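Local coordinates for uncharacterized protein (Pyrococcus horikoshii, PDB 1ZJJ), which is probably a magnesium-dependent phosphatase of the haloacid dehalogenase superfamily, although its natural substrate is not established, at residues 74-77 / 78-82; 105-108 / 109-112; 159-162 / 163-166; 209-212 / 213-217; 250-253 / 254-257. All coordinates share one frame; numbering follows the deposited sequence.

Interaction 1. Residues 74-77 / 78-82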
loop_
_atom_site.group_PDB
_atom_site.type_symbol
_atom_site.label_atom_id
_atom_site.label_comp_id
_atom_site.label_asym_id
_atom_site.label_seq_id
_atom_site.Cartn_x
_atom_site.Cartn_y
_atom_site.Cartn_z
ATOM N N ARG B 74 -2.784 -21.559 6.129
ATOM C CA ARG B 74 -2.126 -22.849 5.937
ATOM C C ARG B 74 -3.144 -23.878 5.453
ATOM O O ARG B 74 -2.890 -24.608 4.496
ATOM C CB ARG B 74 -1.482 -23.341 7.243
ATOM C CG ARG B 74 -1.140 -24.840 7.243
ATOM C CD ARG B 74 -0.147 -25.236 8.352
ATOM N NE ARG B 74 -0.678 -25.153 9.715
ATOM C CZ ARG B 74 -1.569 -25.994 10.241
ATOM N NH1 ARG B 74 -2.054 -27.003 9.526
ATOM N NH2 ARG B 74 -1.969 -25.839 11.495
ATOM N N LEU B 75 -4.298 -23.934 6.116
ATOM C CA LEU B 75 -5.347 -24.883 5.747
ATOM C C LEU B 75 -5.855 -24.648 4.322
ATOM O O LEU B 75 -6.141 -25.599 3.587
ATOM C CB LEU B 75 -6.512 -24.807 6.744
ATOM C CG LEU B 75 -6.170 -25.181 8.195
ATOM C CD1 LEU B 75 -7.390 -25.006 9.079
ATOM C CD2 LEU B 75 -5.677 -26.620 8.257
ATOM N N TYR B 76 -5.968 -23.383 3.932
ATOM C CA TYR B 76 -6.419 -23.057 2.584
ATOM C C TYR B 76 -5.393 -23.558 1.559
ATOM O O TYR B 76 -5.745 -24.216 0.578
ATOM C CB TYR B 76 -6.588 -21.543 2.425
ATOM C CG TYR B 76 -6.883 -21.145 1.001
ATOM C CD1 TYR B 76 -8.160 -21.306 0.459
ATOM C CD2 TYR B 76 -5.864 -20.690 0.164
ATOM C CE1 TYR B 76 -8.409 -21.031 -0.884
ATOM C CE2 TYR B 76 -6.101 -20.413 -1.176
ATOM C CZ TYR B 76 -7.373 -20.588 -1.694
ATOM O OH TYR B 76 -7.595 -20.332 -3.026
ATOM N N MET B 77 -4.123 -23.232 1.795
ATOM C CA MET B 77 -3.042 -23.635 0.901
ATOM C C MET B 77 -2.977 -25.154 0.755
ATOM O O MET B 77 -2.876 -25.676 -0.352
ATOM C CB MET B 77 -1.705 -23.094 1.424
ATOM C CG MET B 77 -1.643 -21.573 1.426
ATOM S SD MET B 77 -0.200 -20.893 2.258
ATOM C CE MET B 77 1.018 -21.057 0.951
ATOM N N SER B 78 -3.047 -25.857 1.879
ATOM C CA SER B 78 -2.993 -27.308 1.875
ATOM C C SER B 78 -4.124 -27.932 1.053
ATOM O O SER B 78 -3.910 -28.878 0.289
ATOM C CB SER B 78 -3.059 -27.825 3.311
ATOM O OG SER B 78 -2.750 -29.203 3.369
ATOM N N LYS B 79 -5.324 -27.386 1.206
ATOM C CA LYS B 79 -6.497 -27.901 0.515
ATOM C C LYS B 79 -6.683 -27.491 -0.941
ATOM O O LYS B 79 -7.163 -28.290 -1.744
ATOM C CB LYS B 79 -7.758 -27.504 1.290
ATOM C CG LYS B 79 -9.040 -28.094 0.741
ATOM C CD LYS B 79 -10.231 -27.714 1.610
ATOM C CE LYS B 79 -11.426 -28.587 1.276
ATOM N NZ LYS B 79 -12.669 -28.148 1.968
ATOM N N HIS B 80 -6.286 -26.272 -1.290
ATOM C CA HIS B 80 -6.514 -25.767 -2.639
ATOM C C HIS B 80 -5.333 -25.400 -3.534
ATOM O O HIS B 80 -5.546 -24.983 -4.667
ATOM C CB HIS B 80 -7.446 -24.551 -2.551
ATOM C CG HIS B 80 -8.749 -24.835 -1.877
ATOM N ND1 HIS B 80 -9.701 -25.674 -2.419
ATOM C CD2 HIS B 80 -9.258 -24.407 -0.696
ATOM C CE1 HIS B 80 -10.737 -25.749 -1.604
ATOM N NE2 HIS B 80 -10.493 -24.989 -0.549
ATOM N N LEU B 81 -4.101 -25.535 -3.061
ATOM C CA LEU B 81 -2.973 -25.166 -3.910
ATOM C C LEU B 81 -1.968 -26.297 -4.043
ATOM O O LEU B 81 -2.038 -27.289 -3.318
ATOM C CB LEU B 81 -2.282 -23.919 -3.352
ATOM C CG LEU B 81 -3.168 -22.684 -3.138
ATOM C CD1 LEU B 81 -2.354 -21.596 -2.433
ATOM C CD2 LEU B 81 -3.707 -22.170 -4.475
ATOM N N ASP B 82 -1.037 -26.148 -4.979
ATOM C CA ASP B 82 -0.013 -27.166 -5.190
ATOM C C ASP B 82 1.244 -26.797 -4.422
ATOM O O ASP B 82 1.744 -25.685 -4.533
ATOM C CB ASP B 82 0.299 -27.296 -6.674
ATOM C CG ASP B 82 -0.937 -27.550 -7.498
ATOM O OD1 ASP B 82 -1.676 -28.507 -7.183
ATOM O OD2 ASP B 82 -1.170 -26.786 -8.453
#
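In the C-terminal turn of helix 69-80, Tyr76 lies against His80 and Leu81, the residues four and five places further along. The phenol ring is carried forward along the helix because CG stands anti to the backbone N (chi1 173°), on the side of the carbonyl carbon. Its CE1 comes 3.5 Å from His80 CD2, and His80 CB sits over one face of the ring, off towards the rim. The two side chains cross at about a right angle while their ring planes are inclined by 44°, an oblique pairing. Further round the ring, Tyr76 CE2 touches Leu81 CD1 at 4.1 Å. That same methyl is 3.9 Å from Met77 CG, so it bridges the tyrosine and the methionine. This helix takes the chain from strand 66-68 of the Rossmann-like core to strand 86-89 of the second parallel sheet, and Met77 faces inward there, against helix 92-101 and strand 121-124. An alanine in place of Tyr76 is likely to open a gap beside Pro191 and Ile185 and strip His80 and Leu81 of the aromatic surface they share. Four backbone bonds of the helical i to i+4 kind run through the segment, among them His80 N to Tyr76 O at 2.8 Å. The last is Leu81 N to Met77 O at 3.0 Å, just where Leu81 leaves helical backbone angles. On the polar side, Arg74 pairs with Glu97, and both Lys79 NZ and His80 NE2 reach the carboxylate of Glu194.

Interaction 2. Residues 105-108 / 109-112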
loop_
_atom_site.group_PDB
_atom_site.type_symbol
_atom_site.label_atom_id
_atom_site.label_comp_id
_atom_site.label_asym_id
_atom_site.label_seq_id
_atom_site.Cartn_x
_atom_site.Cartn_y
_atom_site.Cartn_z
ATOM N N ILE B 105 10.505 -22.719 2.882
ATOM C CA ILE B 105 10.445 -21.260 2.866
ATOM C C ILE B 105 11.712 -20.627 2.315
ATOM O O ILE B 105 12.814 -20.988 2.714
ATOM C CB ILE B 105 10.228 -20.694 4.286
ATOM C CG1 ILE B 105 8.846 -21.097 4.802
ATOM C CG2 ILE B 105 10.394 -19.172 4.279
ATOM C CD1 ILE B 105 8.586 -20.680 6.234
ATOM N N VAL B 106 11.551 -19.693 1.387
ATOM C CA VAL B 106 12.689 -18.975 0.824
ATOM C C VAL B 106 12.921 -17.780 1.749
ATOM O O VAL B 106 12.050 -16.914 1.884
ATOM C CB VAL B 106 12.391 -18.455 -0.604
ATOM C CG1 VAL B 106 13.568 -17.617 -1.110
ATOM C CG2 VAL B 106 12.136 -19.625 -1.543
ATOM N N THR B 107 14.082 -17.740 2.395
ATOM C CA THR B 107 14.402 -16.653 3.315
ATOM C C THR B 107 14.806 -15.389 2.568
ATOM O O THR B 107 15.044 -15.417 1.360
ATOM C CB THR B 107 15.564 -17.026 4.244
ATOM O OG1 THR B 107 16.771 -17.100 3.476
ATOM C CG2 THR B 107 15.300 -18.366 4.918
ATOM N N LEU B 108 14.882 -14.278 3.296
ATOM C CA LEU B 108 15.278 -13.009 2.695
ATOM C C LEU B 108 16.669 -13.129 2.102
ATOM O O LEU B 108 16.942 -12.604 1.025
ATOM C CB LEU B 108 15.287 -11.892 3.740
ATOM C CG LEU B 108 14.288 -10.748 3.554
ATOM C CD1 LEU B 108 14.551 -9.684 4.612
ATOM C CD2 LEU B 108 14.419 -10.151 2.160
ATOM N N ASP B 109 17.552 -13.820 2.812
ATOM C CA ASP B 109 18.923 -13.977 2.342
ATOM C C ASP B 109 18.990 -14.775 1.048
ATOM O O ASP B 109 19.711 -14.402 0.119
ATOM C CB ASP B 109 19.784 -14.649 3.408
ATOM C CG ASP B 109 21.169 -14.048 3.482
ATOM O OD1 ASP B 109 21.268 -12.858 3.851
ATOM O OD2 ASP B 109 22.150 -14.753 3.166
ATOM N N GLU B 110 18.249 -15.878 0.994
ATOM C CA GLU B 110 18.224 -16.701 -0.207
ATOM C C GLU B 110 17.628 -15.856 -1.332
ATOM O O GLU B 110 18.070 -15.932 -2.475
ATOM C CB GLU B 110 17.391 -17.964 0.041
ATOM C CG GLU B 110 17.940 -18.815 1.179
ATOM C CD GLU B 110 17.085 -20.029 1.483
ATOM O OE1 GLU B 110 15.847 -19.883 1.575
ATOM O OE2 GLU B 110 17.656 -21.127 1.645
ATOM N N ALA B 111 16.640 -15.030 -0.989
ATOM C CA ALA B 111 15.998 -14.152 -1.964
ATOM C C ALA B 111 17.023 -13.181 -2.549
ATOM O O ALA B 111 17.031 -12.922 -3.756
ATOM C CB ALA B 111 14.856 -13.370 -1.305
ATOM N N ARG B 112 17.882 -12.640 -1.689
ATOM C CA ARG B 112 18.919 -11.704 -2.136
ATOM C C ARG B 112 19.853 -12.365 -3.142
ATOM O O ARG B 112 20.452 -11.690 -3.981
ATOM C CB ARG B 112 19.750 -11.213 -0.953
ATOM C CG ARG B 112 18.986 -10.384 0.047
ATOM C CD ARG B 112 19.813 -10.145 1.290
ATOM N NE ARG B 112 19.012 -9.519 2.331
ATOM C CZ ARG B 112 19.284 -9.591 3.628
ATOM N NH1 ARG B 112 20.348 -10.262 4.048
ATOM N NH2 ARG B 112 18.480 -9.007 4.506
#
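Thr107 and Glu110 grip each other at two points, and this is the tight part of the contact. In one direction Glu110 N donates to Thr107 OG1 at 3.1 Å, with an N-H...O angle of 168°. In the other, Thr107 N donates to Glu110 OE1 at 2.9 Å, meeting that oxygen from its anti side and somewhat out of the carboxylate plane. Thr107 OG1 can turn to the helix because chi1 of 69° sets it between the backbone N and the carbonyl carbon. Glu110 runs its extended chain back beneath the threonine, its CG only 3.1 Å from Thr107 OG1. The reciprocal pair is a capping box, with Thr107 as N-cap of helix 108-115; it ties up an amide of the first turn that has no helical carbonyl before it. Behind the cap, buried Val106 lays CG1 4.0 Å from Glu110 CB and more loosely against Ala111 CB, while its backbone bonds to Ile86 hold the incoming chain beside strand 86-89. Matters are slacker on the outer side. Leu108 CB lies over one face of the Arg112 guanidinium, but Leu108 CD1 and Arg112 NH2 come no closer than 4.0 Å. Arg112, exposed, has two charged partners: its NH1 forms a salt bridge with Asp109 OD1 at 2.8 Å, one helical turn back, and its NE one with Glu133 on helix 132-143. Leu108 and Ala111 turn to Tyr137 of that same neighbouring helix.

Interaction 3. Residues 159-162 / 163-166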
loop_
_atom_site.group_PDB
_atom_site.type_symbol
_atom_site.label_atom_id
_atom_site.label_comp_id
_atom_site.label_asym_id
_atom_site.label_seq_id
_atom_site.Cartn_x
_atom_site.Cartn_y
_atom_site.Cartn_z
ATOM N N GLY B 159 -2.721 0.228 17.982
ATOM C CA GLY B 159 -1.315 0.176 18.326
ATOM C C GLY B 159 -1.110 0.983 19.592
ATOM O O GLY B 159 -1.992 1.743 19.986
ATOM N N GLU B 160 0.042 0.843 20.234
ATOM C CA GLU B 160 0.280 1.581 21.464
ATOM C C GLU B 160 -0.013 3.073 21.343
ATOM O O GLU B 160 -0.655 3.651 22.218
ATOM C CB GLU B 160 1.719 1.382 21.947
ATOM C CG GLU B 160 2.084 2.308 23.104
ATOM C CD GLU B 160 3.319 1.866 23.861
ATOM O OE1 GLU B 160 3.736 2.596 24.786
ATOM O OE2 GLU B 160 3.867 0.789 23.539
ATOM N N GLU B 161 0.434 3.694 20.254
ATOM C CA GLU B 161 0.242 5.132 20.076
ATOM C C GLU B 161 -0.996 5.585 19.303
ATOM O O GLU B 161 -1.240 6.784 19.164
ATOM C CB GLU B 161 1.492 5.732 19.429
ATOM C CG GLU B 161 2.755 5.493 20.231
ATOM C CD GLU B 161 3.961 6.199 19.647
ATOM O OE1 GLU B 161 4.836 5.519 19.071
ATOM O OE2 GLU B 161 4.032 7.441 19.761
ATOM N N GLY B 162 -1.782 4.637 18.809
ATOM C CA GLY B 162 -2.976 4.995 18.062
ATOM C C GLY B 162 -3.335 3.921 17.055
ATOM O O GLY B 162 -3.072 2.738 17.283
ATOM N N ILE B 163 -3.935 4.322 15.939
ATOM C CA ILE B 163 -4.319 3.365 14.905
ATOM C C ILE B 163 -3.128 3.092 13.980
ATOM O O ILE B 163 -2.618 4.000 13.331
ATOM C CB ILE B 163 -5.525 3.892 14.099
ATOM C CG1 ILE B 163 -6.742 4.008 15.025
ATOM C CG2 ILE B 163 -5.825 2.964 12.936
ATOM C CD1 ILE B 163 -8.032 4.382 14.322
ATOM N N TYR B 164 -2.697 1.833 13.935
ATOM C CA TYR B 164 -1.550 1.401 13.131
ATOM C C TYR B 164 -1.955 0.716 11.825
ATOM O O TYR B 164 -3.059 0.181 11.713
ATOM C CB TYR B 164 -0.690 0.424 13.940
ATOM C CG TYR B 164 0.112 1.027 15.081
ATOM C CD1 TYR B 164 -0.246 2.248 15.653
ATOM C CD2 TYR B 164 1.222 0.359 15.602
ATOM C CE1 TYR B 164 0.484 2.790 16.715
ATOM C CE2 TYR B 164 1.957 0.893 16.666
ATOM C CZ TYR B 164 1.581 2.107 17.215
ATOM O OH TYR B 164 2.298 2.634 18.268
ATOM N N PRO B 165 -1.058 0.724 10.819
ATOM C CA PRO B 165 -1.334 0.090 9.525
ATOM C C PRO B 165 -1.542 -1.402 9.717
ATOM O O PRO B 165 -0.793 -2.048 10.453
ATOM C CB PRO B 165 -0.066 0.372 8.718
ATOM C CG PRO B 165 0.435 1.633 9.285
ATOM C CD PRO B 165 0.217 1.464 10.769
ATOM N N GLY B 166 -2.554 -1.948 9.048
ATOM C CA GLY B 166 -2.834 -3.368 9.159
ATOM C C GLY B 166 -2.361 -4.164 7.953
ATOM O O GLY B 166 -1.764 -3.618 7.026
HETATM O O HOH W 1 5.205 2.308 18.761
#
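Gly159 slides its CA directly over the centre of the Tyr164 ring, 3.4 Å from the centroid and only 5° off the ring normal, a CH-pi contact. There is nowhere to put a side chain on this glycine: a CB would run into Tyr164 CD1. The next residue, Glu160, brushes the phenol oxygen with its CB and sends its carboxylate away. Glu161 makes the polar link, its backbone N donating to Tyr164 OH at 2.9 Å and an angle of 160°. Residues 159 to 162 form a type I turn, closed by backbone bonds in both directions between Gly159 and Gly162, and so connect the antiparallel strands 156-159 and 162-165 as a tight beta hairpin, with the tyrosine lying across it diagonally. The phenol oxygen has a second partner in a water, 3.0 Å from Tyr164 OH, which donates in turn to Glu161 OE1 at 3.2 Å. The glutamate carboxylate also belongs to the dimer interface, for OE2 binds Trp116 and OE1 binds Tyr137, both of the second subunit. Gly162 ends the turn at backbone angles (phi 152°) that suit a residue without a side chain, and its O lies 3.3 Å from Tyr164 CD1. Beyond it, Ile163 and Tyr164 pack on Arg143 and Lys136 of the second subunit.

Interaction 4. Residues 209-212 / 213-217. With MG (magnesium ion), chain D.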
loop_
_atom_site.group_PDB
_atom_site.type_symbol
_atom_site.label_atom_id
_atom_site.label_comp_id
_atom_site.label_asym_id
_atom_site.label_seq_id
_atom_site.Cartn_x
_atom_site.Cartn_y
_atom_site.Cartn_z
ATOM N N GLY B 209 -18.923 -10.244 16.915
ATOM C CA GLY B 209 -17.777 -9.373 16.692
ATOM C C GLY B 209 -18.027 -7.914 17.011
ATOM O O GLY B 209 -19.139 -7.531 17.379
ATOM N N ASP B 210 -16.986 -7.093 16.873
ATOM C CA ASP B 210 -17.102 -5.663 17.148
ATOM C C ASP B 210 -16.815 -4.816 15.914
ATOM O O ASP B 210 -16.929 -3.593 15.970
ATOM C CB ASP B 210 -16.145 -5.246 18.265
ATOM C CG ASP B 210 -14.701 -5.352 17.846
ATOM O OD1 ASP B 210 -14.321 -6.458 17.426
ATOM O OD2 ASP B 210 -13.962 -4.347 17.928
ATOM N N ARG B 211 -16.430 -5.456 14.810
ATOM C CA ARG B 211 -16.148 -4.731 13.570
ATOM C C ARG B 211 -17.178 -5.052 12.489
ATOM O O ARG B 211 -17.426 -6.212 12.171
ATOM C CB ARG B 211 -14.746 -5.056 13.041
ATOM C CG ARG B 211 -13.603 -4.408 13.823
ATOM C CD ARG B 211 -12.230 -4.811 13.258
ATOM N NE ARG B 211 -11.145 -4.406 14.148
ATOM C CZ ARG B 211 -10.471 -3.262 14.049
ATOM N NH1 ARG B 211 -10.755 -2.396 13.085
ATOM N NH2 ARG B 211 -9.519 -2.975 14.927
ATOM N N LEU B 212 -17.764 -4.009 11.918
ATOM C CA LEU B 212 -18.768 -4.173 10.878
ATOM C C LEU B 212 -18.183 -4.673 9.563
ATOM O O LEU B 212 -18.728 -5.582 8.938
ATOM C CB LEU B 212 -19.498 -2.844 10.660
ATOM C CG LEU B 212 -20.512 -2.484 11.752
ATOM C CD1 LEU B 212 -20.709 -0.975 11.828
ATOM C CD2 LEU B 212 -21.836 -3.202 11.458
ATOM N N ASP B 213 -17.066 -4.078 9.156
ATOM C CA ASP B 213 -16.396 -4.430 7.907
ATOM C C ASP B 213 -15.814 -5.840 7.824
ATOM O O ASP B 213 -15.613 -6.353 6.727
ATOM C CB ASP B 213 -15.294 -3.415 7.622
ATOM C CG ASP B 213 -14.254 -3.379 8.715
ATOM O OD1 ASP B 213 -13.327 -4.211 8.681
ATOM O OD2 ASP B 213 -14.376 -2.529 9.621
ATOM N N THR B 214 -15.523 -6.471 8.960
ATOM C CA THR B 214 -14.993 -7.831 8.919
ATOM C C THR B 214 -15.940 -8.830 9.580
ATOM O O THR B 214 -16.491 -9.709 8.916
ATOM C CB THR B 214 -13.608 -7.939 9.606
ATOM O OG1 THR B 214 -13.684 -7.410 10.933
ATOM C CG2 THR B 214 -12.559 -7.190 8.813
ATOM N N ASP B 215 -16.142 -8.677 10.885
ATOM C CA ASP B 215 -17.009 -9.583 11.629
ATOM C C ASP B 215 -18.449 -9.656 11.120
ATOM O O ASP B 215 -18.929 -10.728 10.752
ATOM C CB ASP B 215 -17.003 -9.200 13.109
ATOM C CG ASP B 215 -15.619 -9.255 13.711
ATOM O OD1 ASP B 215 -14.903 -10.244 13.451
ATOM O OD2 ASP B 215 -15.247 -8.320 14.442
ATOM N N ILE B 216 -19.138 -8.523 11.092
ATOM C CA ILE B 216 -20.525 -8.527 10.648
ATOM C C ILE B 216 -20.664 -8.813 9.154
ATOM O O ILE B 216 -21.578 -9.523 8.737
ATOM C CB ILE B 216 -21.220 -7.199 11.013
ATOM C CG1 ILE B 216 -21.077 -6.949 12.515
ATOM C CG2 ILE B 216 -22.696 -7.254 10.642
ATOM C CD1 ILE B 216 -21.561 -8.108 13.387
ATOM N N ALA B 217 -19.751 -8.277 8.349
ATOM C CA ALA B 217 -19.799 -8.510 6.910
ATOM C C ALA B 217 -19.671 -10.010 6.650
ATOM O O ALA B 217 -20.330 -10.569 5.779
ATOM C CB ALA B 217 -18.669 -7.756 6.228
HETATM MG MG MG D . -12.241 -7.235 17.002
HETATM O O HOH W 2 -11.641 -5.170 16.832
HETATM O O HOH W 3 -12.772 -7.417 14.928
HETATM O O HOH W 4 -10.357 -7.896 16.551
#
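The carboxylates of Asp210 and Asp215 have planes 39° apart, and their facing oxygens, Asp210 OD1 and Asp215 OD2, lie 3.6 Å from each other. Nearby, the Arg211 guanidinium has a magnesium-bound water in its plane, at the edge. Asp210 OD1 binds magnesium at 2.3 Å, while its OD2 accepts from another water of the metal and from Val233 N. Asp215 stays in the second shell: its OD2 takes a bond of 2.7 Å from the water at the guanidinium edge, accepts Arg211 N on its anti lone pair at 3.1 Å, and has a weak bond from Asp210 N. The other oxygen, OD1, forms a salt bridge with Lys187. A leucine in place of Asp215 would probably leave that water and Arg211 N without their acceptor and Lys187 without its counter-charge, letting the loop that carries Asp210 shift. Gly209 fits beneath this aspartate, its CA 3.5 Å from Asp215 OD2. The helix starts with a wide pi-type turn, in which Ile216 N reaches Arg211 O at 3.1 Å and Ala217 N reaches Leu212 O. The Leu212 and Ile216 side chains lie side by side, CD2 of the first 4.0 Å from CG1 of the second, and both touch Met228. With Asp7 and Asp9 completing the metal shell, the strand-end Gly209-Asp210 and the aspartate five residues on match motif IV, the acidic GDxxxxD signature, of haloacid dehalogenase phosphatases.

Interaction 5. Residues 250-253 / 254-257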
loop_
_atom_site.group_PDB
_atom_site.type_symbol
_atom_site.label_atom_id
_atom_site.label_comp_id
_atom_site.label_asym_id
_atom_site.label_seq_id
_atom_site.Cartn_x
_atom_site.Cartn_y
_atom_site.Cartn_z
ATOM N N LEU B 250 -25.625 -6.338 21.257
ATOM C CA LEU B 250 -25.561 -6.537 22.699
ATOM C C LEU B 250 -24.471 -5.665 23.306
ATOM O O LEU B 250 -23.505 -5.306 22.637
ATOM C CB LEU B 250 -25.270 -8.006 23.031
ATOM C CG LEU B 250 -26.243 -9.098 22.579
ATOM C CD1 LEU B 250 -25.643 -10.461 22.923
ATOM C CD2 LEU B 250 -27.599 -8.917 23.250
ATOM N N PRO B 251 -24.620 -5.304 24.589
ATOM C CA PRO B 251 -23.639 -4.471 25.289
ATOM C C PRO B 251 -22.262 -5.147 25.314
ATOM O O PRO B 251 -21.229 -4.502 25.105
ATOM C CB PRO B 251 -24.239 -4.341 26.688
ATOM C CG PRO B 251 -25.718 -4.420 26.423
ATOM C CD PRO B 251 -25.796 -5.555 25.439
ATOM N N SER B 252 -22.266 -6.450 25.581
ATOM C CA SER B 252 -21.042 -7.243 25.634
ATOM C C SER B 252 -21.412 -8.716 25.509
ATOM O O SER B 252 -22.593 -9.075 25.501
ATOM C CB SER B 252 -20.297 -7.008 26.955
ATOM O OG SER B 252 -20.897 -7.716 28.030
ATOM N N VAL B 253 -20.407 -9.579 25.413
ATOM C CA VAL B 253 -20.680 -11.003 25.283
ATOM C C VAL B 253 -21.317 -11.581 26.543
ATOM O O VAL B 253 -21.894 -12.664 26.504
ATOM C CB VAL B 253 -19.403 -11.796 24.970
ATOM C CG1 VAL B 253 -18.856 -11.370 23.613
ATOM C CG2 VAL B 253 -18.375 -11.584 26.075
ATOM N N TYR B 254 -21.216 -10.869 27.660
ATOM C CA TYR B 254 -21.812 -11.376 28.890
ATOM C C TYR B 254 -23.326 -11.497 28.737
ATOM O O TYR B 254 -23.934 -12.453 29.214
ATOM C CB TYR B 254 -21.484 -10.466 30.078
ATOM C CG TYR B 254 -22.142 -10.916 31.366
ATOM C CD1 TYR B 254 -21.824 -12.144 31.943
ATOM C CD2 TYR B 254 -23.108 -10.126 31.990
ATOM C CE1 TYR B 254 -22.452 -12.574 33.111
ATOM C CE2 TYR B 254 -23.741 -10.544 33.156
ATOM C CZ TYR B 254 -23.410 -11.767 33.710
ATOM O OH TYR B 254 -24.040 -12.176 34.864
ATOM N N GLU B 255 -23.925 -10.523 28.059
ATOM C CA GLU B 255 -25.366 -10.512 27.835
ATOM C C GLU B 255 -25.852 -11.668 26.961
ATOM O O GLU B 255 -27.058 -11.901 26.844
ATOM C CB GLU B 255 -25.799 -9.181 27.213
ATOM C CG GLU B 255 -25.890 -8.012 28.196
ATOM C CD GLU B 255 -24.550 -7.610 28.790
ATOM O OE1 GLU B 255 -23.582 -7.427 28.023
ATOM O OE2 GLU B 255 -24.467 -7.465 30.026
ATOM N N LEU B 256 -24.919 -12.390 26.346
ATOM C CA LEU B 256 -25.282 -13.528 25.509
ATOM C C LEU B 256 -25.897 -14.628 26.355
ATOM O O LEU B 256 -26.658 -15.447 25.854
ATOM C CB LEU B 256 -24.057 -14.102 24.791
ATOM C CG LEU B 256 -23.758 -13.621 23.373
ATOM C CD1 LEU B 256 -22.526 -14.370 22.848
ATOM C CD2 LEU B 256 -24.957 -13.876 22.470
ATOM N N ILE B 257 -25.551 -14.648 27.635
ATOM C CA ILE B 257 -26.071 -15.668 28.538
ATOM C C ILE B 257 -27.590 -15.579 28.682
ATOM O O ILE B 257 -28.300 -16.557 28.451
ATOM C CB ILE B 257 -25.416 -15.556 29.926
ATOM C CG1 ILE B 257 -23.909 -15.813 29.809
ATOM C CG2 ILE B 257 -26.049 -16.555 30.887
ATOM C CD1 ILE B 257 -23.148 -15.604 31.099
#
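Ser252 and Glu255 are brought together by two torsions. The serine hydroxyl is tucked between its backbone N and carbonyl carbon (chi1 78°), and the glutamate chain folds back at chi2 (65°), curling its carboxylate over the turn. Ser252 OG then donates to Glu255 OE1 at 2.7 Å, on the syn side of that oxygen and a little out of the carboxylate plane. The same hydroxyl oxygen accepts from Tyr254 N at 3.2 Å, an ST turn, so one side chain both gives and takes a bond. The backbone adds two i to i+3 bonds: Glu255 N to Ser252 O at 3.2 Å, and Leu256 N to Val253 O at 3.0 Å. Pro251 flanks the folded glutamate, its CD 3.7 Å from Glu255 CG. On the inner side Leu250 and Leu256 cross at about a right angle, with Leu250 CD1 3.5 Å from Leu256 CD2, and both lean on Ile227. Val253 points into the core, packing on Phe6, Val229 and Val22. All this forms the turn from strand 248-250, an outermost strand of the six-stranded parallel sheet within the chain, into helix 256-261, a strand-to-helix connection of the Rossmann-like haloacid dehalogenase core.

Overall arrangement
Interactions 4 and 5 belong to the core around the six-stranded parallel sheet, their centres 16 Å apart and nearest atoms about 7 Å apart. Interaction 4 supplies Asp210 to the magnesium ion, and in interaction 5 the side chain of Val253 lies about 10 Å from that ion. The hairpin of interaction 3 comes within about 7 Å of interaction 4 at the nearest atoms, and the side chain of Ile163 is about 13 Å from the metal. Interactions 1 and 2, with centres 22 Å apart, sit by the four-stranded sheet, away from the metal. Interactions 2 and 5 are the furthest separated, 47 Å between centres, on opposite sides of the chain's centre.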